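Local coordinates for flagellar hook-associated protein 2 (Helicobacter pylori, PDB 6IWY) that caps the growing tip of the flagellar filament, where it promotes polymerization of flagellin subunits and keeps them from leaking out unassembled, at residues Leu220-Arg225 with Ile230-Ser235. Numbering follows the deposited sequence.
Sequences LIINDR and IEVKGS
Ile222, Ile230 and Val232 form a buried, apolar contact between two consecutive strands that belong to different sheets and meet through their side chains. Their short segments run roughly antiparallel, at 140°, with axes 9.1 Å apart at the closest, too far for backbone pairing. Ile230 contributes the largest share: its CD1 lies 4.0 Å from Ile222 O and 4.2 Å from Asp224 N, against the backbone of the facing strand. Its CG1 branch stands anti to the carbonyl carbon (chi1 -57°) and carries CD1 there, while CG2 is left 4.4 Å from Ile222 CG2. Further along, Ile222 CD1 meets Val232 CG2 at 4.1 Å, the two side chains crossing at a slant. The pair forms part of the interface where two antiparallel sheets pack face to face in the central region of FliD that this chain covers: strand 219-224 lies between 129-132 and 209-214, and 230-233 is an edge strand beside 154-158. Leu131, Leu155, Leu157, Ile211 and Phe242 extend this hydrophobic layer. At the turn end the Asp224 side chain touches through CB, 4.2 Å from Ile230 CD1; its carboxylate OD2 instead forms a salt bridge with Arg226, in the connecting loop.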
loop_
_atom_site.group_PDB
_atom_site.type_symbol
_atom_site.label_atom_id
_atom_site.label_comp_id
_atom_site.label_asym_id
_atom_site.label_seq_id
_atom_site.Cartn_x
_atom_site.Cartn_y
_atom_site.Cartn_z
ATOM N N LEU A 220 1.169 -15.009 1.746
ATOM C CA LEU A 220 2.198 -14.262 1.101
ATOM C C LEU A 220 1.565 -12.955 0.719
ATOM O O LEU A 220 0.364 -12.899 0.445
ATOM C CB LEU A 220 2.652 -14.973 -0.181
ATOM C CG LEU A 220 4.058 -15.558 -0.197
ATOM C CD1 LEU A 220 4.218 -16.621 0.868
ATOM C CD2 LEU A 220 4.364 -16.138 -1.570
ATOM N N ILE A 221 2.367 -11.905 0.678
ATOM C CA ILE A 221 1.892 -10.617 0.206
ATOM C C ILE A 221 2.964 -9.990 -0.672
ATOM O O ILE A 221 4.099 -9.810 -0.246
ATOM C CB ILE A 221 1.487 -9.706 1.402
ATOM C CG1 ILE A 221 0.858 -8.402 0.886
ATOM C CG2 ILE A 221 2.682 -9.418 2.256
ATOM C CD1 ILE A 221 -0.051 -7.721 1.838
ATOM N N ILE A 222 2.637 -9.725 -1.924
ATOM C CA ILE A 222 3.545 -8.979 -2.820
ATOM C C ILE A 222 3.161 -7.513 -2.594
ATOM O O ILE A 222 1.981 -7.187 -2.574
ATOM C CB ILE A 222 3.348 -9.396 -4.312
ATOM C CG1 ILE A 222 3.313 -10.929 -4.427
ATOM C CG2 ILE A 222 4.483 -8.862 -5.213
ATOM C CD1 ILE A 222 2.932 -11.495 -5.824
ATOM N N ASN A 223 4.132 -6.653 -2.336
ATOM C CA ASN A 223 3.871 -5.216 -2.176
ATOM C C ASN A 223 4.826 -4.478 -3.060
ATOM O O ASN A 223 5.999 -4.863 -3.162
ATOM C CB ASN A 223 4.043 -4.753 -0.726
ATOM C CG ASN A 223 4.015 -3.216 -0.570
ATOM O OD1 ASN A 223 4.886 -2.657 0.066
ATOM N ND2 ASN A 223 3.019 -2.547 -1.138
ATOM N N ASP A 224 4.288 -3.467 -3.746
ATOM C CA ASP A 224 5.058 -2.511 -4.529
ATOM C C ASP A 224 4.792 -1.101 -3.986
ATOM O O ASP A 224 3.689 -0.580 -4.137
ATOM C CB ASP A 224 4.653 -2.583 -5.991
ATOM C CG ASP A 224 5.468 -1.623 -6.878
ATOM O OD1 ASP A 224 6.531 -1.089 -6.438
ATOM O OD2 ASP A 224 5.037 -1.406 -8.043
ATOM N N ARG A 225 5.793 -0.499 -3.353
ATOM C CA ARG A 225 5.621 0.797 -2.768
ATOM C C ARG A 225 5.433 1.867 -3.810
ATOM O O ARG A 225 4.868 2.914 -3.493
ATOM C CB ARG A 225 6.806 1.200 -1.934
ATOM C CG ARG A 225 7.154 0.341 -0.754
ATOM C CD ARG A 225 8.531 0.824 -0.120
ATOM N NE ARG A 225 9.069 -0.250 0.730
ATOM C CZ ARG A 225 8.807 -0.408 2.035
ATOM N NH1 ARG A 225 8.042 0.470 2.706
ATOM N NH2 ARG A 225 9.321 -1.463 2.682
ATOM N N ILE A 230 0.041 -4.871 -10.155
ATOM C CA ILE A 230 0.540 -6.211 -9.893
ATOM C C ILE A 230 -0.495 -7.248 -10.403
ATOM O O ILE A 230 -1.703 -7.091 -10.153
ATOM C CB ILE A 230 0.726 -6.469 -8.394
ATOM C CG1 ILE A 230 1.668 -5.451 -7.758
ATOM C CG2 ILE A 230 1.300 -7.900 -8.149
ATOM C CD1 ILE A 230 1.649 -5.569 -6.217
ATOM N N GLU A 231 -0.008 -8.279 -11.109
ATOM C CA GLU A 231 -0.819 -9.400 -11.579
ATOM C C GLU A 231 -0.101 -10.719 -11.371
ATOM O O GLU A 231 1.095 -10.820 -11.594
ATOM C CB GLU A 231 -1.128 -9.292 -13.063
ATOM C CG GLU A 231 -1.694 -7.952 -13.487
ATOM C CD GLU A 231 -2.072 -7.869 -14.996
ATOM O OE1 GLU A 231 -2.722 -6.849 -15.385
ATOM O OE2 GLU A 231 -1.703 -8.796 -15.784
ATOM N N VAL A 232 -0.851 -11.728 -10.944
ATOM C CA VAL A 232 -0.364 -13.085 -10.876
ATOM C C VAL A 232 -1.157 -13.838 -11.914
ATOM O O VAL A 232 -2.347 -14.034 -11.769
ATOM C CB VAL A 232 -0.613 -13.686 -9.497
ATOM C CG1 VAL A 232 -0.100 -15.150 -9.410
ATOM C CG2 VAL A 232 0.005 -12.785 -8.434
ATOM N N LYS A 233 -0.485 -14.233 -12.980
ATOM C CA LYS A 233 -1.124 -14.833 -14.132
ATOM C C LYS A 233 -0.667 -16.262 -14.333
ATOM O O LYS A 233 0.355 -16.677 -13.829
ATOM C CB LYS A 233 -0.763 -14.026 -15.378
ATOM C CG LYS A 233 -1.590 -12.768 -15.540
ATOM C CD LYS A 233 -0.794 -11.621 -16.187
ATOM C CE LYS A 233 -0.053 -12.007 -17.499
ATOM N NZ LYS A 233 -0.992 -12.390 -18.617
ATOM N N GLY A 234 -1.442 -17.002 -15.105
ATOM C CA GLY A 234 -1.116 -18.362 -15.397
ATOM C C GLY A 234 -2.205 -19.347 -15.022
ATOM O O GLY A 234 -3.047 -19.087 -14.162
ATOM N N SER A 235 -2.152 -20.493 -15.686
ATOM C CA SER A 235 -3.071 -21.578 -15.461
ATOM C C SER A 235 -3.033 -22.051 -14.028
ATOM O O SER A 235 -4.046 -22.545 -13.528
ATOM C CB SER A 235 -2.795 -22.748 -16.427
ATOM O OG SER A 235 -1.518 -23.315 -16.233
#